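Local coordinates for protein Rab GDP dissociation inhibitor alpha (PDB 6C87) that probably binds prenylated Rab GTPases in their GDP-bound state, slows release of the nucleotide and carries them off membranes into the cytosol, at residues F170-D175 with V210-V215; M290-P295 with G408-K413; E110-E115 with Y236-L241; K62-D67 with E389-I394; T337-D342 with T367-N372. One frame throughout, in Å; residues are numbered along the deposited sequence.

In the fold
Contact 2 is the buried one of the five: two strands of the parallel, Rossmann-like sheet paired by backbone bonds and apolar side chains. Contacts 3 and 4 both reach the mixed sheet, yet differ in kind: contact 3 pairs two of its strands at a subunit boundary, while contact 4 lays the end of a helix on a third strand with an aromatic cluster and an arginine. Contact 5 is a surface contact dominated by charge and hydrogen bonds, and its nearest atoms come within about 5 Å of contact 4. Contact 1, where loop carbonyls meet a helix start, stands apart in the helical part, its centre about 47 Å from that of contact 4.

Contact 1 (F170-D175 with V210-V215)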
# COMPACT_ATOMS: atom_id res chain seq x y z
N PHE A 170 -14.38 -13.17 20.90
CA PHE A 170 -13.93 -11.81 20.63
C PHE A 170 -13.31 -11.73 19.24
O PHE A 170 -12.63 -12.67 18.80
CB PHE A 170 -12.90 -11.37 21.68
CG PHE A 170 -13.50 -11.05 23.02
CD1 PHE A 170 -14.19 -9.87 23.22
CD2 PHE A 170 -13.35 -11.93 24.08
CE1 PHE A 170 -14.74 -9.58 24.45
CE2 PHE A 170 -13.89 -11.64 25.32
CZ PHE A 170 -14.58 -10.46 25.51
N ASP A 171 -13.55 -10.62 18.56
CA ASP A 171 -12.91 -10.31 17.28
C ASP A 171 -12.01 -9.11 17.54
O ASP A 171 -12.45 -7.96 17.47
CB ASP A 171 -13.94 -10.02 16.19
CG ASP A 171 -13.29 -9.70 14.84
OD1 ASP A 171 -14.03 -9.52 13.85
OD2 ASP A 171 -12.04 -9.68 14.76
N CYS A 172 -10.73 -9.38 17.81
CA CYS A 172 -9.81 -8.33 18.20
C CYS A 172 -9.50 -7.36 17.07
O CYS A 172 -8.95 -6.29 17.33
CB CYS A 172 -8.53 -8.95 18.75
SG CYS A 172 -8.81 -9.99 20.21
N SER A 173 -9.84 -7.71 15.83
CA SER A 173 -9.74 -6.75 14.74
C SER A 173 -10.78 -5.64 14.87
O SER A 173 -10.57 -4.54 14.36
CB SER A 173 -9.89 -7.45 13.39
OG SER A 173 -11.06 -8.24 13.37
N LYS A 174 -11.91 -5.92 15.52
CA LYS A 174 -12.97 -4.94 15.72
C LYS A 174 -13.19 -4.56 17.18
O LYS A 174 -13.40 -3.38 17.47
CB LYS A 174 -14.29 -5.47 15.13
N ASP A 175 -13.15 -5.52 18.10
CA ASP A 175 -13.36 -5.24 19.51
C ASP A 175 -12.17 -4.50 20.11
O ASP A 175 -11.03 -4.66 19.68
CB ASP A 175 -13.62 -6.53 20.30
CG ASP A 175 -14.93 -7.19 19.93
OD1 ASP A 175 -15.87 -6.47 19.52
OD2 ASP A 175 -15.03 -8.42 20.07
N VAL A 210 -8.80 1.95 20.27
CA VAL A 210 -7.93 1.16 19.39
C VAL A 210 -8.34 -0.30 19.47
O VAL A 210 -8.64 -0.80 20.57
CB VAL A 210 -6.45 1.35 19.79
CG1 VAL A 210 -5.54 0.40 19.04
CG2 VAL A 210 -6.01 2.79 19.56
N PRO A 211 -8.35 -1.03 18.35
CA PRO A 211 -8.70 -2.46 18.41
C PRO A 211 -7.67 -3.26 19.18
O PRO A 211 -6.48 -2.95 19.19
CB PRO A 211 -8.76 -2.88 16.93
CG PRO A 211 -7.97 -1.84 16.19
CD PRO A 211 -8.16 -0.56 16.97
N ALA A 212 -8.17 -4.31 19.85
CA ALA A 212 -7.30 -5.16 20.65
C ALA A 212 -6.18 -5.78 19.82
O ALA A 212 -5.10 -6.05 20.35
CB ALA A 212 -8.12 -6.25 21.33
N LEU A 213 -6.42 -6.02 18.52
CA LEU A 213 -5.40 -6.62 17.68
C LEU A 213 -4.17 -5.73 17.55
O LEU A 213 -3.04 -6.23 17.43
CB LEU A 213 -5.98 -6.92 16.29
CG LEU A 213 -5.17 -7.77 15.31
CD1 LEU A 213 -4.85 -9.12 15.91
CD2 LEU A 213 -5.90 -7.93 13.98
N GLU A 214 -4.36 -4.41 17.58
CA GLU A 214 -3.22 -3.50 17.60
C GLU A 214 -2.47 -3.58 18.93
O GLU A 214 -1.24 -3.51 18.96
CB GLU A 214 -3.68 -2.08 17.32
CG GLU A 214 -2.87 -1.37 16.27
CD GLU A 214 -3.28 0.06 16.11
OE1 GLU A 214 -2.83 0.90 16.92
OE2 GLU A 214 -4.08 0.35 15.20
N VAL A 215 -3.22 -3.70 20.03
CA VAL A 215 -2.61 -3.85 21.34
C VAL A 215 -1.80 -5.14 21.41
O VAL A 215 -0.68 -5.16 21.93
CB VAL A 215 -3.70 -3.82 22.44
CG1 VAL A 215 -3.09 -4.03 23.82
CG2 VAL A 215 -4.49 -2.52 22.37
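Asp175 and Cys172 hold the first turn of helix 212-229 through their backbone carbonyls: a loop laid against a helix N-terminus, with Pro211 at the N-cap position. Asp175 O takes the N-H of Ala212 at 2.9 Å in an almost straight bond (173°), the nitrogen lying in the carbonyl plane. Cys172 O takes the N-H of Leu213 at 2.8 Å, that nitrogen sitting above the carbonyl plane. The loop thus supplies acceptors to two first-turn N-H groups that the helix itself cannot serve.

The tight part lies around Cys172. Its CB packs on Ala212 CB at 3.8 Å and lies 4.1 Å from Leu213 CB, while SG, anti to the carbonyl carbon (chi1 -61°), stays close to the Ala212 methyl. Pro211 CB presses on the carbonyl oxygens of Cys172 and Ser173, 3.4 Å from Cys172 O. Ile180 of helix 177-184 touches both Cys172 and Ala212, and Tyr155 of helix 143-157 also reaches the cysteine, which ties three helices together here.

The other side is looser: exposed Ser173 brings its CB to Leu213 CD2 at only 4.1 Å. The loop also braces itself: Asp171 N donates to Asp175 OD2 at 3.1 Å, the nitrogen coming from above the carboxylate plane.

Contact 2 (M290-P295 with G408-K413); sequences MVVGDP and GVFISK
Val291 O accepts the N-H of Phe410 at 2.9 Å, the shortest of four bonds that zip strands 290-293 and 409-411 into a parallel ladder. This is one margin of a five-stranded, Rossmann-like sheet: strand 409-411 is outermost within the chain, and strand 290-293 bonds along its other edge to strand 15-18. The ladder starts at Val291 N, which donates to Gly408 O at 3.0 Å, and runs on through Gly293 N to Phe410 O and Ser412 N to Gly293 O.

On one face of the sheet, Val291 and Val409 lie side by side pointing the same way, CG1 of the first 3.6 Å from CG2 of the second. Ile411 follows on this face; its CG2 reaches the start of Pro295, and Phe298 touches both Val409 and Ile411.

The other face belongs to Phe410. Its CB nears Val292 CG2; CG is anti to the carbonyl carbon (chi1 -57°), and the ring edge beyond it meets Met290 CG, 3.8 Å from CE1. The sulfur makes a Met-aromatic contact, SD lying 5.1 Å from the ring centroid in an oblique position. Ile435 of helix 422-436 touches Met290 and Phe410 alike. Beyond the strands, Ser412 OG is hydrogen-bonded to Glu24 of helix 22-33 and also lies 3.3 Å from Asp294 CA.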
# COMPACT_ATOMS: atom_id res chain seq x y z
N MET A 290 10.43 25.04 1.10
CA MET A 290 9.90 24.66 2.40
C MET A 290 10.94 24.95 3.47
O MET A 290 12.14 25.05 3.18
CB MET A 290 9.55 23.17 2.47
CG MET A 290 8.48 22.71 1.51
SD MET A 290 8.54 20.92 1.32
CE MET A 290 7.06 20.65 0.34
N VAL A 291 10.48 25.06 4.71
CA VAL A 291 11.37 25.16 5.86
C VAL A 291 10.88 24.19 6.94
O VAL A 291 9.68 24.00 7.12
CB VAL A 291 11.46 26.61 6.38
CG1 VAL A 291 10.11 27.11 6.86
CG2 VAL A 291 12.51 26.71 7.48
N VAL A 292 11.84 23.57 7.63
CA VAL A 292 11.57 22.58 8.68
C VAL A 292 12.36 22.98 9.92
O VAL A 292 13.53 23.38 9.81
CB VAL A 292 11.96 21.15 8.23
CG1 VAL A 292 11.86 20.15 9.38
CG2 VAL A 292 11.09 20.70 7.06
N GLY A 293 11.73 22.90 11.09
CA GLY A 293 12.44 23.27 12.31
C GLY A 293 11.69 22.93 13.58
O GLY A 293 10.51 22.57 13.56
N ASP A 294 12.40 23.07 14.71
CA ASP A 294 11.80 22.83 16.01
C ASP A 294 11.12 24.10 16.50
O ASP A 294 11.40 25.19 16.00
CB ASP A 294 12.87 22.36 17.01
CG ASP A 294 13.85 23.45 17.40
OD1 ASP A 294 15.02 23.39 16.95
OD2 ASP A 294 13.46 24.37 18.16
N PRO A 295 10.22 24.00 17.49
CA PRO A 295 9.40 25.16 17.88
C PRO A 295 10.17 26.45 18.16
O PRO A 295 9.62 27.53 17.93
CB PRO A 295 8.68 24.67 19.14
CG PRO A 295 8.54 23.22 18.94
CD PRO A 295 9.79 22.78 18.21
N GLY A 408 4.10 26.27 4.23
CA GLY A 408 5.39 25.67 3.97
C GLY A 408 6.31 25.56 5.16
O GLY A 408 7.49 25.24 4.98
N VAL A 409 5.82 25.83 6.37
CA VAL A 409 6.63 25.77 7.59
C VAL A 409 6.22 24.53 8.36
O VAL A 409 5.13 24.48 8.95
CB VAL A 409 6.47 27.03 8.45
CG1 VAL A 409 7.38 26.95 9.66
CG2 VAL A 409 6.75 28.27 7.64
N PHE A 410 7.09 23.52 8.38
CA PHE A 410 6.81 22.25 9.03
C PHE A 410 7.58 22.20 10.34
O PHE A 410 8.82 22.15 10.35
CB PHE A 410 7.18 21.09 8.10
CG PHE A 410 6.46 21.14 6.79
CD1 PHE A 410 6.99 21.85 5.72
CD2 PHE A 410 5.23 20.53 6.64
CE1 PHE A 410 6.31 21.92 4.52
CE2 PHE A 410 4.54 20.59 5.44
CZ PHE A 410 5.09 21.29 4.37
N ILE A 411 6.85 22.22 11.46
CA ILE A 411 7.43 22.36 12.79
C ILE A 411 7.26 21.05 13.56
O ILE A 411 6.20 20.41 13.49
CB ILE A 411 6.79 23.53 13.56
CG1 ILE A 411 6.78 24.79 12.69
CG2 ILE A 411 7.53 23.78 14.87
CD1 ILE A 411 6.09 25.98 13.32
N SER A 412 8.30 20.66 14.28
CA SER A 412 8.26 19.47 15.11
C SER A 412 7.64 19.79 16.47
O SER A 412 7.56 20.94 16.90
CB SER A 412 9.66 18.89 15.32
OG SER A 412 10.50 19.82 16.00
N LYS A 413 7.21 18.73 17.15
CA LYS A 413 6.76 18.84 18.53
C LYS A 413 7.95 18.75 19.48
O LYS A 413 8.98 18.15 19.16
CB LYS A 413 5.76 17.74 18.86
CG LYS A 413 4.45 17.86 18.09
CD LYS A 413 3.51 16.73 18.43
CE LYS A 413 2.22 16.87 17.64
NZ LYS A 413 1.30 15.73 17.89

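Contact 3 (E110-E115 with Y236-L241); sequences EFALVE and YPMYGL
Glu110 and Met238 lie side by side, pointing the same way, at the end of an antiparallel pairing between strands 111-121 and 234-237. The glutamate is fully extended, with CG anti to the backbone N (chi1 176°). Met238 starts likewise, but bends at chi2 and chi3 (65° and 76°), and its CE folds back to the Ala112 methyl, 3.5 Å off, with the Glu110 carboxylate next to it.

Phe111 and Pro237 form the non-hydrogen-bonded pair. The phenylalanine ring crosses the proline obliquely, CE1 coming 3.9 Å from CG. On the opposite face of the ladder, Tyr236 CB approaches Val114 CG2, while its own ring carries Pro237 CD over one face; Phe88 and His352 also meet that ring.

In the backbone, Ala112 and Tyr236 exchange two hydrogen bonds, and Met238 N reaches Glu110 O at 2.9 Å. The chain then leaves in a type II turn from Pro237 to Gly240, where a water joins Glu110 N to Met238 O. Leu113 of the second subunit packs on Glu110, whose OE1 makes a long, weak ion pair with Lys231 of that subunit. Backbone bonds therefore fix the strand register and also reach the second subunit from Phe111, while the charge of Glu110 adds a weak link.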
# COMPACT_ATOMS: atom_id res chain seq x y z
N GLU A 110 27.27 1.85 16.83
CA GLU A 110 26.93 0.62 17.53
C GLU A 110 25.73 0.84 18.45
O GLU A 110 25.73 1.76 19.27
CB GLU A 110 28.10 0.09 18.34
CG GLU A 110 27.73 -1.15 19.15
CD GLU A 110 28.85 -1.65 20.03
OE1 GLU A 110 29.98 -1.11 19.93
OE2 GLU A 110 28.59 -2.58 20.83
N PHE A 111 24.73 -0.04 18.34
CA PHE A 111 23.63 -0.08 19.29
C PHE A 111 23.91 -1.17 20.31
O PHE A 111 24.27 -2.29 19.94
CB PHE A 111 22.29 -0.33 18.59
CG PHE A 111 21.78 0.85 17.82
CD1 PHE A 111 21.32 1.97 18.48
CD2 PHE A 111 21.77 0.84 16.43
CE1 PHE A 111 20.85 3.07 17.77
CE2 PHE A 111 21.31 1.94 15.72
CZ PHE A 111 20.84 3.05 16.39
N ALA A 112 23.76 -0.83 21.59
CA ALA A 112 23.97 -1.75 22.69
C ALA A 112 22.68 -1.96 23.47
O ALA A 112 21.83 -1.06 23.54
CB ALA A 112 25.07 -1.24 23.63
N LEU A 113 22.53 -3.15 24.04
CA LEU A 113 21.29 -3.50 24.71
C LEU A 113 21.18 -2.84 26.08
O LEU A 113 22.18 -2.49 26.72
CB LEU A 113 21.15 -5.02 24.82
CG LEU A 113 22.23 -5.88 25.49
CD1 LEU A 113 21.93 -6.04 26.99
CD2 LEU A 113 22.46 -7.23 24.79
N VAL A 114 19.95 -2.62 26.50
CA VAL A 114 19.62 -2.16 27.83
C VAL A 114 19.36 -3.38 28.70
O VAL A 114 18.68 -4.33 28.28
CB VAL A 114 18.40 -1.22 27.78
CG1 VAL A 114 17.98 -0.78 29.16
CG2 VAL A 114 18.73 -0.02 26.88
N GLU A 115 19.88 -3.37 29.93
CA GLU A 115 19.88 -4.59 30.73
C GLU A 115 18.58 -4.84 31.48
O GLU A 115 18.27 -5.99 31.78
CB GLU A 115 21.07 -4.58 31.70
CG GLU A 115 22.39 -4.70 30.97
CD GLU A 115 23.60 -4.56 31.88
OE1 GLU A 115 23.49 -4.86 33.09
OE2 GLU A 115 24.67 -4.16 31.38
N TYR A 236 20.24 1.30 22.88
CA TYR A 236 20.71 2.67 23.09
C TYR A 236 22.05 2.76 22.38
O TYR A 236 22.82 1.79 22.41
CB TYR A 236 20.88 3.00 24.58
CG TYR A 236 21.00 4.48 24.95
CD1 TYR A 236 19.92 5.34 24.79
CD2 TYR A 236 22.17 4.99 25.51
CE1 TYR A 236 20.01 6.68 25.15
CE2 TYR A 236 22.27 6.33 25.88
CZ TYR A 236 21.18 7.17 25.70
OH TYR A 236 21.24 8.50 26.05
N PRO A 237 22.37 3.89 21.75
CA PRO A 237 23.63 3.97 21.01
C PRO A 237 24.81 4.08 21.97
O PRO A 237 24.73 4.74 23.01
CB PRO A 237 23.48 5.23 20.16
CG PRO A 237 22.06 5.71 20.36
CD PRO A 237 21.60 5.15 21.66
N MET A 238 25.90 3.41 21.61
CA MET A 238 27.16 3.57 22.31
C MET A 238 27.59 5.04 22.24
O MET A 238 27.57 5.66 21.17
CB MET A 238 28.22 2.65 21.69
CG MET A 238 29.29 2.17 22.65
SD MET A 238 28.64 1.11 23.97
CE MET A 238 28.38 -0.41 23.07
N TYR A 239 27.98 5.59 23.39
CA TYR A 239 28.31 7.01 23.60
C TYR A 239 27.08 7.90 23.59
O TYR A 239 27.22 9.13 23.72
CB TYR A 239 29.35 7.52 22.58
CG TYR A 239 30.62 6.71 22.59
CD1 TYR A 239 31.62 6.95 23.53
CD2 TYR A 239 30.82 5.67 21.68
CE1 TYR A 239 32.78 6.20 23.55
CE2 TYR A 239 31.98 4.91 21.70
CZ TYR A 239 32.95 5.18 22.64
OH TYR A 239 34.10 4.43 22.66
N GLY A 240 25.88 7.35 23.46
CA GLY A 240 24.67 8.12 23.65
C GLY A 240 24.15 8.76 22.38
O GLY A 240 24.75 8.68 21.30
N LEU A 241 23.01 9.45 22.54
CA LEU A 241 22.28 10.03 21.41
C LEU A 241 23.06 11.14 20.70
O LEU A 241 22.70 11.48 19.56
CB LEU A 241 20.92 10.55 21.87
CG LEU A 241 19.95 9.52 22.49
CD1 LEU A 241 18.74 10.19 23.10
CD2 LEU A 241 19.50 8.46 21.47
O HOH W 1 27.67 4.53 18.56

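Contact 4 (K62-D67 with E389-I394); sequences KFRGQD and EKFVYI
Phe63, near the end of helix 56-64, sets its ring against Phe391 and Tyr393 of strand 389-400, and the three form an aromatic cluster that fastens the helix to the mixed sheet. Starting at CB, Phe63 meets Phe391 CD1 at 3.6 Å. CG is anti to the carbonyl carbon (chi1 -67°), and beyond it the ring lies across Phe391: Phe391 CB makes a CH-pi contact over the centre of one face, 4.1 Å from the centroid. Lys62 CG covers the opposite face toward the rim. Along the ring, CD1 and CE1 pass the carbonyl oxygen of Val392, and CZ at the tip stops 3.6 Å from Tyr393 CD1. The Phe63 and Tyr393 planes are nearly perpendicular (87°), CZ meeting the tyrosine ring obliquely. Tyr393 is held at its far end by a hydrogen bond from OH to Glu50 O.

Polar contacts lie beside the cluster. Arg64 bends at chi2, which turns CD; further on, one guanidinium face comes over Phe391 CE1, offset toward the guanidinium rim, with the planes 35° apart. Its NH2 forms a salt bridge to Glu389 OE1 and donates to Lys390 O at 3.1 Å. Strand 302-315 bonds to the strand backbone, as at Phe391 with Ile312. A water bonded to Val392 N, 3.0 Å away, also reaches Arg64 NH1 through a weak bond.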
# COMPACT_ATOMS: atom_id res chain seq x y z
N LYS A 62 25.99 24.81 32.94
CA LYS A 62 24.58 25.04 32.62
C LYS A 62 23.72 25.13 33.88
O LYS A 62 22.84 25.99 33.96
CB LYS A 62 24.07 23.92 31.70
CG LYS A 62 22.59 24.01 31.34
CD LYS A 62 22.21 22.98 30.29
CE LYS A 62 20.74 23.10 29.88
NZ LYS A 62 20.47 24.31 29.07
N PHE A 63 23.95 24.26 34.87
CA PHE A 63 23.04 24.16 36.00
C PHE A 63 23.55 24.79 37.29
O PHE A 63 22.78 24.88 38.25
CB PHE A 63 22.70 22.69 36.26
CG PHE A 63 21.89 22.07 35.17
CD1 PHE A 63 20.52 22.28 35.12
CD2 PHE A 63 22.51 21.32 34.18
CE1 PHE A 63 19.76 21.72 34.10
CE2 PHE A 63 21.75 20.76 33.16
CZ PHE A 63 20.38 20.96 33.12
N ARG A 64 24.82 25.20 37.35
CA ARG A 64 25.35 25.73 38.61
C ARG A 64 25.95 27.12 38.46
O ARG A 64 25.97 27.88 39.43
CB ARG A 64 26.38 24.77 39.20
CG ARG A 64 25.82 23.39 39.46
CD ARG A 64 24.95 23.35 40.72
NE ARG A 64 24.95 22.01 41.29
CZ ARG A 64 23.96 21.15 41.09
NH1 ARG A 64 22.91 21.51 40.36
NH2 ARG A 64 24.01 19.93 41.62
N GLY A 65 26.45 27.47 37.28
CA GLY A 65 27.06 28.77 37.07
C GLY A 65 28.32 28.71 36.23
O GLY A 65 28.93 27.66 36.02
N GLN A 66 28.70 29.88 35.71
CA GLN A 66 29.92 30.00 34.91
C GLN A 66 31.16 29.63 35.70
O GLN A 66 32.13 29.11 35.13
CB GLN A 66 30.05 31.43 34.36
N ASP A 67 31.16 29.87 37.01
CA ASP A 67 32.33 29.64 37.84
C ASP A 67 32.37 28.25 38.47
O ASP A 67 33.43 27.84 38.96
CB ASP A 67 32.41 30.69 38.95
N GLU A 389 25.01 13.75 42.64
CA GLU A 389 24.68 15.04 42.06
C GLU A 389 23.34 14.95 41.38
O GLU A 389 22.99 13.92 40.78
CB GLU A 389 25.73 15.55 41.06
CG GLU A 389 26.98 16.09 41.68
CD GLU A 389 26.76 17.41 42.40
OE1 GLU A 389 25.66 18.00 42.24
OE2 GLU A 389 27.69 17.87 43.10
N LYS A 390 22.57 16.04 41.49
CA LYS A 390 21.22 16.12 40.95
C LYS A 390 21.06 17.44 40.21
O LYS A 390 21.38 18.50 40.74
CB LYS A 390 20.21 15.98 42.09
CG LYS A 390 18.78 15.99 41.66
CD LYS A 390 17.81 15.98 42.83
CE LYS A 390 18.16 17.07 43.84
NZ LYS A 390 16.95 17.46 44.60
N PHE A 391 20.53 17.37 38.99
CA PHE A 391 20.30 18.55 38.17
C PHE A 391 18.83 18.62 37.77
O PHE A 391 18.31 17.67 37.18
CB PHE A 391 21.15 18.55 36.91
CG PHE A 391 22.60 18.31 37.16
CD1 PHE A 391 23.44 19.37 37.51
CD2 PHE A 391 23.14 17.04 37.03
CE1 PHE A 391 24.80 19.16 37.73
CE2 PHE A 391 24.49 16.81 37.25
CZ PHE A 391 25.33 17.88 37.60
N VAL A 392 18.18 19.74 38.06
CA VAL A 392 16.78 19.94 37.71
C VAL A 392 16.69 20.64 36.36
O VAL A 392 17.17 21.77 36.20
CB VAL A 392 16.03 20.74 38.79
CG1 VAL A 392 14.60 20.98 38.35
CG2 VAL A 392 16.05 19.98 40.10
N TYR A 393 16.05 19.98 35.40
CA TYR A 393 15.98 20.46 34.02
C TYR A 393 14.51 20.52 33.61
O TYR A 393 13.91 19.49 33.26
CB TYR A 393 16.78 19.54 33.10
CG TYR A 393 16.92 20.01 31.67
CD1 TYR A 393 17.20 21.34 31.37
CD2 TYR A 393 16.76 19.12 30.62
CE1 TYR A 393 17.32 21.76 30.06
CE2 TYR A 393 16.89 19.53 29.31
CZ TYR A 393 17.16 20.85 29.03
OH TYR A 393 17.28 21.26 27.72
N ILE A 394 13.93 21.71 33.66
CA ILE A 394 12.52 21.93 33.33
C ILE A 394 12.43 22.64 31.99
O ILE A 394 13.13 23.64 31.75
CB ILE A 394 11.82 22.73 34.44
CG1 ILE A 394 12.02 22.03 35.78
CG2 ILE A 394 10.35 22.90 34.12
CD1 ILE A 394 11.60 22.85 36.97
O HOH W 2 19.92 21.65 39.53

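Contact 5 (T337-D342 with T367-N372); sequences TGRKHD and TVESDN
Glu369 OE2 accepts two hydrogen bonds from the facing loop. His341 ND1 reaches it at 2.7 Å, nearly straight at 172°, with the oxygen in the ring plane and using its anti lone pair; Lys340 N comes at 2.8 Å on the syn side. Glu369 is extended beyond CG (chi2 175°), its carboxylate reaching across to these donors. Arg339 adds NH2 to Thr367 O at 2.9 Å, the oxygen in the guanidinium plane, and bends at chi3 with NE bonded to His341 O.

These loops flank the open end of the hairpin made by strands 343-349 and 360-367, and a water there links Asp342 O with Thr367 N.

Charge pairing is by stacking: the Arg339 guanidinium and Glu369 carboxylate planes are 11° apart, OE1 lying 3.3 Å from NH1 but well out of the guanidinium plane, an ion pair without a directed N-H. NH1 also makes a salt bridge to Glu376 of helix 373-376. The carboxylate may favour a protonated imidazole at His341, though the stacked Arg339 would offset part of that effect.

The apolar part rests on Thr367. Its CG2, anti to the backbone N, makes a CH-pi contact over one face of the His341 ring, 3.8 Å from the centroid, and CB lies 3.5 Å from His341 CD2.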
# COMPACT_ATOMS: atom_id res chain seq x y z
N THR A 337 0.76 5.79 41.12
CA THR A 337 1.39 6.88 41.85
C THR A 337 0.43 8.00 42.23
O THR A 337 0.88 9.00 42.80
CB THR A 337 2.55 7.48 41.03
OG1 THR A 337 2.08 7.84 39.73
CG2 THR A 337 3.69 6.51 40.91
N GLY A 338 -0.86 7.85 41.94
CA GLY A 338 -1.85 8.89 42.22
C GLY A 338 -1.71 10.13 41.36
O GLY A 338 -1.94 11.24 41.85
N ARG A 339 -1.35 9.96 40.09
CA ARG A 339 -1.07 11.07 39.18
C ARG A 339 -1.90 10.91 37.91
O ARG A 339 -2.63 9.93 37.74
CB ARG A 339 0.42 11.14 38.80
CG ARG A 339 1.31 11.73 39.87
CD ARG A 339 2.80 11.64 39.50
NE ARG A 339 3.08 12.19 38.17
CZ ARG A 339 3.26 13.48 37.92
NH1 ARG A 339 3.16 14.37 38.90
NH2 ARG A 339 3.51 13.89 36.69
N LYS A 340 -1.81 11.91 37.04
CA LYS A 340 -2.44 11.86 35.72
C LYS A 340 -1.42 11.70 34.60
O LYS A 340 -1.80 11.76 33.43
CB LYS A 340 -3.28 13.12 35.48
CG LYS A 340 -4.58 13.19 36.26
CD LYS A 340 -4.47 14.12 37.45
CE LYS A 340 -4.39 15.58 37.03
NZ LYS A 340 -4.12 16.46 38.19
N HIS A 341 -0.15 11.51 34.93
CA HIS A 341 0.89 11.29 33.94
C HIS A 341 1.90 10.31 34.51
O HIS A 341 2.23 10.37 35.69
CB HIS A 341 1.61 12.60 33.58
CG HIS A 341 0.69 13.67 33.07
ND1 HIS A 341 -0.07 14.45 33.91
CD2 HIS A 341 0.42 14.08 31.81
CE1 HIS A 341 -0.78 15.30 33.19
NE2 HIS A 341 -0.50 15.10 31.91
N ASP A 342 2.36 9.40 33.66
CA ASP A 342 3.39 8.45 34.07
C ASP A 342 4.70 9.18 34.34
O ASP A 342 4.97 10.25 33.79
CB ASP A 342 3.61 7.38 32.99
CG ASP A 342 2.40 6.47 32.80
OD1 ASP A 342 1.33 6.71 33.41
OD2 ASP A 342 2.54 5.50 32.01
N THR A 367 5.55 14.75 32.91
CA THR A 367 4.85 15.98 32.61
C THR A 367 4.53 16.69 33.92
O THR A 367 4.13 16.06 34.90
CB THR A 367 3.56 15.68 31.84
OG1 THR A 367 3.89 15.16 30.55
CG2 THR A 367 2.70 16.93 31.69
N VAL A 368 4.75 18.00 33.94
CA VAL A 368 4.55 18.79 35.16
C VAL A 368 3.06 18.97 35.39
O VAL A 368 2.32 19.40 34.49
CB VAL A 368 5.27 20.14 35.04
CG1 VAL A 368 5.02 20.98 36.27
CG2 VAL A 368 6.76 19.94 34.81
N GLU A 369 2.60 18.65 36.60
CA GLU A 369 1.20 18.83 36.95
C GLU A 369 0.94 19.94 37.95
O GLU A 369 -0.19 20.43 38.02
CB GLU A 369 0.61 17.53 37.53
CG GLU A 369 0.62 16.33 36.60
CD GLU A 369 0.13 15.06 37.29
OE1 GLU A 369 -0.08 15.09 38.52
OE2 GLU A 369 -0.05 14.03 36.61
N SER A 370 1.95 20.37 38.71
CA SER A 370 1.76 21.22 39.87
C SER A 370 2.76 22.37 39.88
O SER A 370 3.58 22.53 38.96
CB SER A 370 1.88 20.41 41.16
OG SER A 370 3.22 20.06 41.43
N ASP A 371 2.70 23.17 40.96
CA ASP A 371 3.60 24.29 41.19
C ASP A 371 4.94 23.88 41.78
O ASP A 371 5.85 24.71 41.85
CB ASP A 371 2.92 25.30 42.12
CG ASP A 371 2.42 24.67 43.41
OD1 ASP A 371 1.64 23.69 43.33
OD2 ASP A 371 2.81 25.13 44.51
N ASN A 372 5.08 22.63 42.23
CA ASN A 372 6.34 22.12 42.78
C ASN A 372 6.74 20.90 41.95
O ASN A 372 6.51 19.75 42.36
CB ASN A 372 6.20 21.78 44.26
CG ASN A 372 7.55 21.54 44.92
OD1 ASN A 372 8.58 21.50 44.26
ND2 ASN A 372 7.53 21.37 46.24
O HOH W 3 4.26 12.04 31.66